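Local coordinates for penaeus monodon metallodensovirus major capsid protein (Penaeus monodon metallodensovirus, PDB 6WH7) that builds the icosahedral capsid of a shrimp densovirus, sixty copies assembling into a shell that probably encloses the viral DNA genome, at residues S129-T134 with A289-E294; F151-Y156 with W211-D216; V239-D244 with R266-H271; I83-M88 with I344-T349. One frame throughout, in Å; residues are numbered along the deposited sequence.

In the fold
Contacts 3 and 4 lie near the centre of the subunit, about 6 Å apart between centres. They touch: Val239 N approaches Asn86 O and Gly267 N approaches Thr349 OG1. Contact 1 is also buried but lies farther out, about 20 Å from the chain centre. Contact 2, about 27 Å out, is only partly buried. Contacts 1 and 2 also adjoin, their centres about 9 Å apart, and both meet the second subunit. Chemistry follows place: contact 1 pairs two long strands through backbone hydrogen bonds interrupted by a beta bulge, contact 2 joins two loops mainly through side chains, and contacts 3 and 4 fit amides against methionine, glycine and phenylalanine where loops meet strand ends.

Contact 1: S129-T134 with A289-E294; sequences SNLILT and AQFTLE
Ser129 and Thr292 face each other as an antiparallel hydrogen-bonded pair, with Thr292 N bonded to Ser129 O at 2.6 Å and Ser129 N returning a bond to Thr292 O at 2.9 Å. A second such pair, Ile132 with Gln290, has Gln290 N bonded to Ile132 O at 2.6 Å. Between the pairs the register slips by one residue, so Asn130 and Leu131 both answer to Phe291: a beta bulge, with Asn130 at positive phi (59°). The close-packed apolar side has Leu131 CD1 3.7 Å from Ala289 CB and 4.0 Å from Phe291 CD2, while Leu133 CD2 reaches the same Ala289 CB at 3.9 Å; Met157 touches all four residues. The other face, carrying Ser129, Ile132, Gln290 and Thr292, mixes polar and apolar groups. Here Gln290, with CG anti to its backbone N (chi1 -170°), runs beside Ile132 and points the same way, Gln290 CB lying 4.0 Å from Ile132 CB. Other subunits complete this face: Tyr210 of the second subunit hydrogen-bonds Thr292 OG1 through its OH, and Trp47 of the third packs on Ser129 and on the neighbouring bulge residue Asn130, the looser, partly exposed place. The contact thus gives the beta-barrel, consistent with the parvoviral jelly roll, an oily side held within the subunit and a mixed side completed by assembly.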
loop_
_atom_site.group_PDB
_atom_site.type_symbol
_atom_site.label_atom_id
_atom_site.label_comp_id
_atom_site.label_asym_id
_atom_site.label_seq_id
_atom_site.Cartn_x
_atom_site.Cartn_y
_atom_site.Cartn_z
ATOM N N SER A 129 77.383 -2.448 -48.736
ATOM C CA SER A 129 76.115 -2.290 -49.418
ATOM C C SER A 129 76.267 -2.589 -50.896
ATOM O O SER A 129 77.317 -2.348 -51.487
ATOM C CB SER A 129 75.582 -0.877 -49.231
ATOM O OG SER A 129 74.392 -0.713 -49.956
ATOM N N ASN A 130 75.195 -3.119 -51.483
ATOM C CA ASN A 130 75.030 -3.236 -52.929
ATOM C C ASN A 130 76.157 -4.069 -53.542
ATOM O O ASN A 130 76.965 -3.602 -54.345
ATOM C CB ASN A 130 74.930 -1.842 -53.548
ATOM C CG ASN A 130 73.734 -1.085 -53.036
ATOM O OD1 ASN A 130 73.866 -0.005 -52.480
ATOM N ND2 ASN A 130 72.555 -1.645 -53.230
ATOM N N LEU A 131 76.160 -5.338 -53.143
ATOM C CA LEU A 131 77.193 -6.266 -53.570
ATOM C C LEU A 131 77.007 -6.636 -55.028
ATOM O O LEU A 131 75.900 -6.967 -55.454
ATOM C CB LEU A 131 77.162 -7.521 -52.709
ATOM C CG LEU A 131 78.167 -8.600 -53.069
ATOM C CD1 LEU A 131 79.569 -8.108 -52.848
ATOM C CD2 LEU A 131 77.919 -9.827 -52.275
ATOM N N ILE A 132 78.094 -6.578 -55.793
ATOM C CA ILE A 132 78.121 -7.021 -57.179
ATOM C C ILE A 132 79.217 -8.062 -57.308
ATOM O O ILE A 132 80.391 -7.761 -57.081
ATOM C CB ILE A 132 78.359 -5.865 -58.162
ATOM C CG1 ILE A 132 77.187 -4.899 -58.141
ATOM C CG2 ILE A 132 78.556 -6.399 -59.561
ATOM C CD1 ILE A 132 77.459 -3.629 -58.880
ATOM N N LEU A 133 78.837 -9.273 -57.678
ATOM C CA LEU A 133 79.756 -10.391 -57.786
ATOM C C LEU A 133 80.064 -10.673 -59.246
ATOM O O LEU A 133 79.177 -10.608 -60.099
ATOM C CB LEU A 133 79.153 -11.624 -57.127
ATOM C CG LEU A 133 78.904 -11.517 -55.630
ATOM C CD1 LEU A 133 78.075 -12.668 -55.182
ATOM C CD2 LEU A 133 80.211 -11.509 -54.887
ATOM N N THR A 134 81.327 -10.976 -59.527
ATOM C CA THR A 134 81.773 -11.283 -60.876
ATOM C C THR A 134 82.787 -12.417 -60.820
ATOM O O THR A 134 83.398 -12.677 -59.784
ATOM C CB THR A 134 82.394 -10.060 -61.575
ATOM O OG1 THR A 134 83.527 -9.604 -60.838
ATOM C CG2 THR A 134 81.396 -8.919 -61.687
ATOM N N ALA A 289 84.253 -9.057 -56.304
ATOM C CA ALA A 289 83.127 -8.406 -55.669
ATOM C C ALA A 289 83.298 -6.904 -55.727
ATOM O O ALA A 289 84.391 -6.386 -55.501
ATOM C CB ALA A 289 82.970 -8.855 -54.218
ATOM N N GLN A 290 82.217 -6.215 -56.059
ATOM C CA GLN A 290 82.093 -4.796 -55.800
ATOM C C GLN A 290 81.002 -4.582 -54.766
ATOM O O GLN A 290 79.982 -5.269 -54.770
ATOM C CB GLN A 290 81.708 -3.989 -57.033
ATOM C CG GLN A 290 81.849 -2.517 -56.744
ATOM C CD GLN A 290 81.020 -1.651 -57.617
ATOM O OE1 GLN A 290 80.216 -2.137 -58.397
ATOM N NE2 GLN A 290 81.198 -0.359 -57.495
ATOM N N PHE A 291 81.211 -3.607 -53.899
ATOM C CA PHE A 291 80.163 -3.143 -53.009
ATOM C C PHE A 291 80.469 -1.702 -52.646
ATOM O O PHE A 291 81.490 -1.144 -53.048
ATOM C CB PHE A 291 80.044 -4.044 -51.779
ATOM C CG PHE A 291 81.336 -4.276 -51.076
ATOM C CD1 PHE A 291 81.769 -3.424 -50.087
ATOM C CD2 PHE A 291 82.126 -5.344 -51.421
ATOM C CE1 PHE A 291 82.954 -3.642 -49.461
ATOM C CE2 PHE A 291 83.305 -5.560 -50.796
ATOM C CZ PHE A 291 83.720 -4.715 -49.812
ATOM N N THR A 292 79.571 -1.102 -51.886
ATOM C CA THR A 292 79.725 0.265 -51.428
ATOM C C THR A 292 80.129 0.243 -49.964
ATOM O O THR A 292 79.509 -0.453 -49.157
ATOM C CB THR A 292 78.428 1.047 -51.613
ATOM O OG1 THR A 292 78.052 1.009 -52.990
ATOM C CG2 THR A 292 78.613 2.478 -51.205
ATOM N N LEU A 293 81.172 0.981 -49.631
ATOM C CA LEU A 293 81.631 1.111 -48.257
ATOM C C LEU A 293 81.229 2.486 -47.753
ATOM O O LEU A 293 81.752 3.499 -48.219
ATOM C CB LEU A 293 83.138 0.910 -48.158
ATOM C CG LEU A 293 83.706 1.123 -46.763
ATOM C CD1 LEU A 293 83.128 0.112 -45.817
ATOM C CD2 LEU A 293 85.202 1.032 -46.786
ATOM N N GLU A 294 80.298 2.519 -46.812
ATOM C CA GLU A 294 79.951 3.726 -46.081
ATOM C C GLU A 294 80.401 3.567 -44.642
ATOM O O GLU A 294 79.883 2.712 -43.921
ATOM C CB GLU A 294 78.454 4.004 -46.134
ATOM C CG GLU A 294 77.956 4.521 -47.447
ATOM C CD GLU A 294 76.466 4.746 -47.435
ATOM O OE1 GLU A 294 75.798 4.232 -46.517
ATOM O OE2 GLU A 294 75.962 5.460 -48.319
#

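Contact 2: F151-Y156 with W211-D216; sequences FNTSPY and WKQGDD
With CG beside its backbone N (chi1 -67°) and the chain extended beyond it (chi2 -178°), Gln213 carries its amide across to Thr153. There Thr153 OG1 donates to Gln213 OE1 at 3.0 Å, nearly along the C=O axis, and the two side chains cross at about a right angle. Thr153 CG2 lies 3.4 Å from Gln213 OE1, which therefore rests against the methyl branch as well as the hydroxyl. The second meeting point is aliphatic. Lys212 and Tyr156 run side by side, pointing the same way, with Lys212 CG 3.6 Å from Tyr156 CB and Lys212 CE 4.2 Å from Tyr156 CD2. Trp211 O also comes within 3.4 Å of Tyr156 CB. The loop bearing Gln213 is a type II beta turn from Lys212 to Asp215, closed by Asp215 N to Lys212 O (3.0 Å), with Gly214 at its third position. Asp215 OD2 also accepts from Lys212 N at 2.9 Å, the donor lying well above the carboxylate plane. At the subunit boundary, Phe151 packs on Ser154 of the second subunit, while Ser154 meets Phe151 of the fourth, a reciprocal pattern consistent with copies ringed about a symmetry axis. A single side-chain hydrogen bond and a lysine stem thus tie the loops together, while the turn's own bonds shape the 211-216 loop and backbone pairing of Trp211 with Met157 holds the adjoining strand ends.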
loop_
_atom_site.group_PDB
_atom_site.type_symbol
_atom_site.label_atom_id
_atom_site.label_comp_id
_atom_site.label_asym_id
_atom_site.label_seq_id
_atom_site.Cartn_x
_atom_site.Cartn_y
_atom_site.Cartn_z
ATOM N N PHE A 151 79.460 -11.055 -64.979
ATOM C CA PHE A 151 78.607 -11.055 -63.801
ATOM C C PHE A 151 77.988 -12.422 -63.561
ATOM O O PHE A 151 77.636 -13.134 -64.504
ATOM C CB PHE A 151 77.489 -10.032 -63.959
ATOM C CG PHE A 151 77.967 -8.634 -64.086
ATOM C CD1 PHE A 151 78.235 -7.880 -62.968
ATOM C CD2 PHE A 151 78.155 -8.071 -65.326
ATOM C CE1 PHE A 151 78.672 -6.592 -63.086
ATOM C CE2 PHE A 151 78.596 -6.784 -65.445
ATOM C CZ PHE A 151 78.846 -6.044 -64.323
ATOM N N ASN A 152 77.863 -12.787 -62.289
ATOM C CA ASN A 152 77.082 -13.953 -61.901
ATOM C C ASN A 152 76.420 -13.715 -60.553
ATOM O O ASN A 152 77.050 -13.210 -59.621
ATOM C CB ASN A 152 77.954 -15.211 -61.891
ATOM C CG ASN A 152 79.249 -15.020 -61.144
ATOM O OD1 ASN A 152 79.326 -14.288 -60.164
ATOM N ND2 ASN A 152 80.289 -15.669 -61.629
ATOM N N THR A 153 75.134 -14.052 -60.470
ATOM C CA THR A 153 74.356 -13.810 -59.262
ATOM C C THR A 153 74.522 -14.915 -58.228
ATOM O O THR A 153 74.520 -14.636 -57.025
ATOM C CB THR A 153 72.883 -13.641 -59.629
ATOM O OG1 THR A 153 72.752 -12.563 -60.563
ATOM C CG2 THR A 153 72.052 -13.322 -58.399
ATOM N N SER A 154 74.673 -16.159 -58.679
ATOM C CA SER A 154 74.585 -17.303 -57.775
ATOM C C SER A 154 75.606 -17.317 -56.640
ATOM O O SER A 154 75.239 -17.759 -55.537
ATOM C CB SER A 154 74.665 -18.597 -58.593
ATOM O OG SER A 154 75.884 -18.685 -59.300
ATOM N N PRO A 155 76.866 -16.883 -56.810
ATOM C CA PRO A 155 77.793 -16.952 -55.678
ATOM C C PRO A 155 77.415 -16.021 -54.540
ATOM O O PRO A 155 76.357 -15.386 -54.546
ATOM C CB PRO A 155 79.130 -16.544 -56.295
ATOM C CG PRO A 155 78.984 -16.822 -57.711
ATOM C CD PRO A 155 77.576 -16.485 -58.031
ATOM N N TYR A 156 78.292 -15.945 -53.548
ATOM C CA TYR A 156 78.137 -15.032 -52.432
ATOM C C TYR A 156 79.520 -14.636 -51.959
ATOM O O TYR A 156 80.507 -15.321 -52.228
ATOM C CB TYR A 156 77.331 -15.660 -51.295
ATOM C CG TYR A 156 77.849 -17.006 -50.870
ATOM C CD1 TYR A 156 78.892 -17.124 -49.970
ATOM C CD2 TYR A 156 77.282 -18.164 -51.363
ATOM C CE1 TYR A 156 79.358 -18.350 -49.596
ATOM C CE2 TYR A 156 77.742 -19.386 -50.987
ATOM C CZ TYR A 156 78.776 -19.479 -50.108
ATOM O OH TYR A 156 79.230 -20.714 -49.739
ATOM N N TRP A 211 76.813 -13.325 -48.097
ATOM C CA TRP A 211 76.142 -12.116 -48.531
ATOM C C TRP A 211 76.057 -12.141 -50.043
ATOM O O TRP A 211 77.068 -12.310 -50.727
ATOM C CB TRP A 211 76.869 -10.893 -47.981
ATOM C CG TRP A 211 76.279 -9.578 -48.303
ATOM C CD1 TRP A 211 75.032 -9.152 -47.998
ATOM C CD2 TRP A 211 76.981 -8.430 -48.779
ATOM N NE1 TRP A 211 74.866 -7.847 -48.366
ATOM C CE2 TRP A 211 76.061 -7.376 -48.835
ATOM C CE3 TRP A 211 78.294 -8.198 -49.200
ATOM C CZ2 TRP A 211 76.404 -6.117 -49.302
ATOM C CZ3 TRP A 211 78.629 -6.951 -49.654
ATOM C CH2 TRP A 211 77.693 -5.925 -49.709
ATOM N N LYS A 212 74.846 -12.002 -50.554
ATOM C CA LYS A 212 74.528 -12.280 -51.938
ATOM C C LYS A 212 74.081 -10.995 -52.610
ATOM O O LYS A 212 73.723 -10.023 -51.946
ATOM C CB LYS A 212 73.432 -13.338 -52.031
ATOM C CG LYS A 212 73.840 -14.685 -51.483
ATOM C CD LYS A 212 72.744 -15.703 -51.639
ATOM C CE LYS A 212 73.225 -17.098 -51.265
ATOM N NZ LYS A 212 73.394 -17.289 -49.796
ATOM N N GLN A 213 74.151 -10.980 -53.935
ATOM C CA GLN A 213 73.573 -9.872 -54.671
ATOM C C GLN A 213 72.101 -9.747 -54.321
ATOM O O GLN A 213 71.370 -10.738 -54.299
ATOM C CB GLN A 213 73.735 -10.069 -56.172
ATOM C CG GLN A 213 75.146 -10.008 -56.675
ATOM C CD GLN A 213 75.196 -10.163 -58.170
ATOM O OE1 GLN A 213 74.290 -10.733 -58.766
ATOM N NE2 GLN A 213 76.236 -9.637 -58.792
ATOM N N GLY A 214 71.669 -8.531 -54.033
ATOM C CA GLY A 214 70.306 -8.284 -53.661
ATOM C C GLY A 214 70.035 -8.335 -52.178
ATOM O O GLY A 214 68.975 -7.881 -51.746
ATOM N N ASP A 215 70.954 -8.880 -51.387
ATOM C CA ASP A 215 70.778 -8.856 -49.948
ATOM C C ASP A 215 70.875 -7.434 -49.421
ATOM O O ASP A 215 71.462 -6.545 -50.039
ATOM C CB ASP A 215 71.813 -9.729 -49.247
ATOM C CG ASP A 215 71.501 -11.197 -49.347
ATOM O OD1 ASP A 215 70.371 -11.541 -49.740
ATOM O OD2 ASP A 215 72.376 -12.013 -49.000
ATOM N N ASP A 216 70.286 -7.231 -48.251
ATOM C CA ASP A 216 70.341 -5.941 -47.595
ATOM C C ASP A 216 71.767 -5.635 -47.162
ATOM O O ASP A 216 72.621 -6.517 -47.068
ATOM C CB ASP A 216 69.403 -5.920 -46.393
ATOM C CG ASP A 216 67.945 -5.974 -46.795
ATOM O OD1 ASP A 216 67.639 -5.692 -47.971
ATOM O OD2 ASP A 216 67.102 -6.312 -45.936
#

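Contact 3: V239-D244 with R266-H271; sequences VPQNND and RGMAGH
The carboxamides of Gln241 and Asn243 both meet the backbone of the segment 266-271, but in different ways. Gln241 turns one face of its amide to the Gly267-Met268 link: Met268 N stands over that face, 3.8 Å from Gln241 CD. At the NE2 end of the group, Met268 straddles the amide plane, with CB and CG on one side and CE on the other, Met268 CB lying 3.2 Å from Gln241 NE2. Asn243 instead presents the edge of its amide, its OD1 lying 3.1 Å from Gly267 CA, which sits in the amide plane; glycine, lacking a side chain, admits this approach. The methionine, bent at chi3 (-76°), brings Met268 CE within 3.2 Å of Val239 CG2, so its methyl touches both the valine and the NE2 end of the glutamine amide. One backbone hydrogen bond crosses the contact, from Asn242 N to Arg266 O at 2.7 Å. The touching parts run 112° apart, a crossing of loops and not a strand pairing. The Asn242 amide turns to other partners, ND2 to Met362 O and OD1 to Ala248 N. In the sequence, the 239-244 loop follows strand 229-230 and precedes strand 257-262; Val239 and Pro240 pack on Met88 of helix 88-92. Arg266 and Met268 rest against His222 of strand 218-222. Beyond them the chain enters strand 270-274, where Gly270 bonds to Asp162 and His271 to Ile83 of the flanking strands.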
loop_
_atom_site.group_PDB
_atom_site.type_symbol
_atom_site.label_atom_id
_atom_site.label_comp_id
_atom_site.label_asym_id
_atom_site.label_seq_id
_atom_site.Cartn_x
_atom_site.Cartn_y
_atom_site.Cartn_z
ATOM N N VAL A 239 91.149 2.324 -33.024
ATOM C CA VAL A 239 90.119 3.036 -32.281
ATOM C C VAL A 239 90.347 2.570 -30.852
ATOM O O VAL A 239 90.822 1.444 -30.651
ATOM C CB VAL A 239 88.689 2.725 -32.749
ATOM C CG1 VAL A 239 88.605 2.531 -34.258
ATOM C CG2 VAL A 239 88.062 1.644 -31.926
ATOM N N PRO A 240 90.073 3.387 -29.844
ATOM C CA PRO A 240 90.374 2.982 -28.469
ATOM C C PRO A 240 89.733 1.648 -28.114
ATOM O O PRO A 240 88.530 1.453 -28.271
ATOM C CB PRO A 240 89.796 4.130 -27.648
ATOM C CG PRO A 240 89.890 5.289 -28.556
ATOM C CD PRO A 240 89.631 4.784 -29.921
ATOM N N GLN A 241 90.557 0.725 -27.620
ATOM C CA GLN A 241 90.118 -0.626 -27.304
ATOM C C GLN A 241 90.918 -1.145 -26.131
ATOM O O GLN A 241 92.115 -0.890 -26.033
ATOM C CB GLN A 241 90.313 -1.584 -28.477
ATOM C CG GLN A 241 89.484 -1.291 -29.679
ATOM C CD GLN A 241 89.847 -2.171 -30.825
ATOM O OE1 GLN A 241 90.914 -2.753 -30.854
ATOM N NE2 GLN A 241 88.978 -2.247 -31.798
ATOM N N ASN A 242 90.262 -1.898 -25.266
ATOM C CA ASN A 242 90.909 -2.600 -24.168
ATOM C C ASN A 242 90.923 -4.077 -24.531
ATOM O O ASN A 242 89.875 -4.722 -24.542
ATOM C CB ASN A 242 90.168 -2.342 -22.863
ATOM C CG ASN A 242 90.361 -0.934 -22.356
ATOM O OD1 ASN A 242 91.386 -0.312 -22.599
ATOM N ND2 ASN A 242 89.361 -0.414 -21.673
ATOM N N ASN A 243 92.104 -4.611 -24.823
ATOM C CA ASN A 243 92.233 -5.915 -25.452
ATOM C C ASN A 243 93.396 -6.670 -24.841
ATOM O O ASN A 243 94.125 -6.158 -23.993
ATOM C CB ASN A 243 92.496 -5.795 -26.953
ATOM C CG ASN A 243 91.341 -5.242 -27.696
ATOM O OD1 ASN A 243 90.215 -5.300 -27.234
ATOM N ND2 ASN A 243 91.602 -4.709 -28.870
ATOM N N ASP A 244 93.586 -7.896 -25.320
ATOM C CA ASP A 244 94.869 -8.560 -25.162
ATOM C C ASP A 244 95.958 -7.855 -25.949
ATOM O O ASP A 244 97.133 -7.923 -25.581
ATOM C CB ASP A 244 94.764 -10.007 -25.629
ATOM C CG ASP A 244 94.219 -10.116 -27.036
ATOM O OD1 ASP A 244 93.631 -9.135 -27.522
ATOM O OD2 ASP A 244 94.424 -11.159 -27.682
ATOM N N ARG A 266 86.810 -3.644 -23.805
ATOM C CA ARG A 266 85.976 -3.346 -24.956
ATOM C C ARG A 266 86.880 -3.395 -26.174
ATOM O O ARG A 266 87.863 -2.656 -26.246
ATOM C CB ARG A 266 85.307 -1.984 -24.824
ATOM C CG ARG A 266 84.245 -1.723 -25.848
ATOM C CD ARG A 266 83.766 -0.307 -25.741
ATOM N NE ARG A 266 83.135 -0.028 -24.464
ATOM C CZ ARG A 266 81.840 -0.160 -24.226
ATOM N NH1 ARG A 266 81.026 -0.551 -25.191
ATOM N NH2 ARG A 266 81.359 0.117 -23.030
ATOM N N GLY A 267 86.556 -4.264 -27.119
ATOM C CA GLY A 267 87.387 -4.416 -28.292
ATOM C C GLY A 267 86.521 -4.747 -29.481
ATOM O O GLY A 267 85.320 -4.974 -29.352
ATOM N N MET A 268 87.138 -4.759 -30.651
ATOM C CA MET A 268 86.428 -5.062 -31.881
ATOM C C MET A 268 86.963 -6.332 -32.504
ATOM O O MET A 268 88.174 -6.506 -32.625
ATOM C CB MET A 268 86.516 -3.912 -32.877
ATOM C CG MET A 268 85.757 -2.718 -32.413
ATOM S SD MET A 268 85.463 -1.514 -33.691
ATOM C CE MET A 268 87.037 -0.814 -33.771
ATOM N N ALA A 269 86.050 -7.204 -32.898
ATOM C CA ALA A 269 86.419 -8.452 -33.527
ATOM C C ALA A 269 86.929 -8.209 -34.939
ATOM O O ALA A 269 86.632 -7.193 -35.571
ATOM C CB ALA A 269 85.230 -9.404 -33.554
ATOM N N GLY A 270 87.731 -9.153 -35.422
ATOM C CA GLY A 270 88.253 -9.044 -36.769
ATOM C C GLY A 270 87.151 -9.231 -37.775
ATOM O O GLY A 270 86.382 -10.192 -37.696
ATOM N N HIS A 271 87.043 -8.302 -38.711
ATOM C CA HIS A 271 86.115 -8.453 -39.814
ATOM C C HIS A 271 86.884 -8.806 -41.071
ATOM O O HIS A 271 87.947 -8.247 -41.342
ATOM C CB HIS A 271 85.261 -7.212 -40.036
ATOM C CG HIS A 271 84.262 -6.975 -38.951
ATOM N ND1 HIS A 271 83.390 -5.914 -38.966
ATOM C CD2 HIS A 271 84.019 -7.645 -37.804
ATOM C CE1 HIS A 271 82.628 -5.957 -37.891
ATOM N NE2 HIS A 271 82.995 -6.994 -37.164
#

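Contact 4: I83-M88 with I344-T349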
loop_
_atom_site.group_PDB
_atom_site.type_symbol
_atom_site.label_atom_id
_atom_site.label_comp_id
_atom_site.label_asym_id
_atom_site.label_seq_id
_atom_site.Cartn_x
_atom_site.Cartn_y
_atom_site.Cartn_z
ATOM N N ILE A 83 89.318 -6.336 -42.950
ATOM C CA ILE A 83 88.648 -5.045 -42.864
ATOM C C ILE A 83 89.341 -4.261 -41.760
ATOM O O ILE A 83 89.186 -4.600 -40.581
ATOM C CB ILE A 83 87.150 -5.199 -42.571
ATOM C CG1 ILE A 83 86.521 -6.232 -43.499
ATOM C CG2 ILE A 83 86.447 -3.879 -42.732
ATOM C CD1 ILE A 83 86.708 -5.945 -44.921
ATOM N N PRO A 84 90.084 -3.215 -42.071
ATOM C CA PRO A 84 90.787 -2.452 -41.035
ATOM C C PRO A 84 89.829 -1.542 -40.278
ATOM O O PRO A 84 90.076 -0.350 -40.113
ATOM C CB PRO A 84 91.813 -1.656 -41.840
ATOM C CG PRO A 84 91.152 -1.440 -43.122
ATOM C CD PRO A 84 90.300 -2.632 -43.402
ATOM N N TRP A 85 88.730 -2.111 -39.812
ATOM C CA TRP A 85 87.655 -1.324 -39.241
ATOM C C TRP A 85 87.923 -0.993 -37.791
ATOM O O TRP A 85 87.114 -0.310 -37.165
ATOM C CB TRP A 85 86.343 -2.088 -39.366
ATOM C CG TRP A 85 86.160 -3.115 -38.309
ATOM C CD1 TRP A 85 86.883 -4.246 -38.130
ATOM C CD2 TRP A 85 85.112 -3.152 -37.343
ATOM N NE1 TRP A 85 86.401 -4.949 -37.056
ATOM C CE2 TRP A 85 85.300 -4.299 -36.567
ATOM C CE3 TRP A 85 84.042 -2.306 -37.041
ATOM C CZ2 TRP A 85 84.461 -4.626 -35.518
ATOM C CZ3 TRP A 85 83.213 -2.632 -36.005
ATOM C CH2 TRP A 85 83.425 -3.782 -35.251
ATOM N N ASN A 86 89.019 -1.492 -37.235
ATOM C CA ASN A 86 89.442 -1.126 -35.900
ATOM C C ASN A 86 90.462 -0.004 -35.893
ATOM O O ASN A 86 90.954 0.359 -34.827
ATOM C CB ASN A 86 89.971 -2.346 -35.143
ATOM C CG ASN A 86 91.099 -3.032 -35.847
ATOM O OD1 ASN A 86 91.300 -2.858 -37.042
ATOM N ND2 ASN A 86 91.859 -3.818 -35.104
ATOM N N VAL A 87 90.768 0.566 -37.047
ATOM C CA VAL A 87 91.741 1.637 -37.170
ATOM C C VAL A 87 90.989 2.957 -37.251
ATOM O O VAL A 87 90.013 3.074 -37.998
ATOM C CB VAL A 87 92.628 1.425 -38.405
ATOM C CG1 VAL A 87 93.658 2.515 -38.522
ATOM C CG2 VAL A 87 93.270 0.070 -38.349
ATOM N N MET A 88 91.429 3.946 -36.471
ATOM C CA MET A 88 90.826 5.273 -36.546
ATOM C C MET A 88 90.941 5.850 -37.945
ATOM O O MET A 88 90.001 6.468 -38.450
ATOM C CB MET A 88 91.485 6.210 -35.537
ATOM C CG MET A 88 91.147 5.951 -34.098
ATOM S SD MET A 88 89.430 6.285 -33.716
ATOM C CE MET A 88 89.405 8.057 -33.922
ATOM N N ILE A 344 97.814 -6.188 -38.511
ATOM C CA ILE A 344 96.618 -5.655 -37.881
ATOM C C ILE A 344 96.239 -6.579 -36.739
ATOM O O ILE A 344 96.060 -7.784 -36.938
ATOM C CB ILE A 344 95.459 -5.493 -38.874
ATOM C CG1 ILE A 344 95.785 -4.401 -39.887
ATOM C CG2 ILE A 344 94.196 -5.130 -38.148
ATOM C CD1 ILE A 344 94.795 -4.301 -41.009
ATOM N N GLN A 345 96.141 -6.014 -35.548
ATOM C CA GLN A 345 95.683 -6.693 -34.352
ATOM C C GLN A 345 94.197 -6.434 -34.186
ATOM O O GLN A 345 93.706 -5.360 -34.529
ATOM C CB GLN A 345 96.439 -6.170 -33.140
ATOM C CG GLN A 345 97.911 -6.419 -33.204
ATOM C CD GLN A 345 98.653 -5.660 -32.144
ATOM O OE1 GLN A 345 98.194 -4.621 -31.678
ATOM N NE2 GLN A 345 99.810 -6.171 -31.751
ATOM N N PHE A 346 93.467 -7.423 -33.675
ATOM C CA PHE A 346 92.033 -7.236 -33.481
ATOM C C PHE A 346 91.619 -7.303 -32.018
ATOM O O PHE A 346 91.246 -6.269 -31.462
ATOM C CB PHE A 346 91.240 -8.195 -34.358
ATOM C CG PHE A 346 91.272 -7.814 -35.797
ATOM C CD1 PHE A 346 90.543 -6.729 -36.238
ATOM C CD2 PHE A 346 92.017 -8.522 -36.706
ATOM C CE1 PHE A 346 90.563 -6.361 -37.548
ATOM C CE2 PHE A 346 92.034 -8.154 -38.022
ATOM C CZ PHE A 346 91.304 -7.075 -38.440
ATOM N N GLY A 347 91.650 -8.455 -31.372
ATOM C CA GLY A 347 91.318 -8.453 -29.971
ATOM C C GLY A 347 89.871 -8.104 -29.690
ATOM O O GLY A 347 89.570 -7.034 -29.165
ATOM N N PRO A 348 88.941 -8.954 -30.105
ATOM C CA PRO A 348 87.527 -8.694 -29.828
ATOM C C PRO A 348 87.253 -8.571 -28.341
ATOM O O PRO A 348 88.072 -8.915 -27.489
ATOM C CB PRO A 348 86.829 -9.926 -30.402
ATOM C CG PRO A 348 87.843 -10.972 -30.335
ATOM C CD PRO A 348 89.133 -10.302 -30.656
ATOM N N THR A 349 86.081 -8.042 -28.028
ATOM C CA THR A 349 85.571 -8.186 -26.677
ATOM C C THR A 349 85.254 -9.657 -26.467
ATOM O O THR A 349 84.402 -10.219 -27.160
ATOM C CB THR A 349 84.328 -7.323 -26.484
ATOM O OG1 THR A 349 84.664 -5.947 -26.674
ATOM C CG2 THR A 349 83.777 -7.489 -25.119
#
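Asn86 sets its carboxamide obliquely beside the CD1-CE1 bond of Phe346, displaced outward from the ring, the two planes only 15° apart although the side chains as a whole cross at about a right angle. ND2 of Asn86 lies 3.4 Å from Phe346 CD1 and OD1 of Asn86 lies 3.6 Å from Phe346 CE1, so the amide follows that ring bond. Its CG stands between the backbone N and the carbonyl carbon (chi1 57°), pointing into the strand end that carries Ile344. There Asn86 ND2 also hydrogen-bonds Gln345 O, a markedly bent bond (121°) whose modelled length is too short to trust. Ile344 CG2 lies over one face of the Phe346 ring, 3.5 Å above its plane and displaced toward the rim. The turn that holds Asn86 is type I, from Pro84 to Val87, with Val87 N bonded to Pro84 O at 3.3 Å. This corner between strand 79-83 and helix 88-92 meets the end of strand 340-345, which belongs to a different sheet. Pro84 is itself the centre of an inverse gamma turn, which brings Ile83 O back toward Trp85 N in a weak bond. That Ile83 O also meets the edge of the Phe346 ring in its plane, 3.8 Å from Phe346 CE1. Apolar contacts are sparser: Pro84 CB is 4.1 Å from Ile344 CD1, and Trp85 CD1 is 4.3 Å from Phe346 CE1. Trp85 stacks its ring on His271 and gives its NE1 proton to Ala269 O, while Phe346 meets Tyr272 and packs on Val82 and Val170.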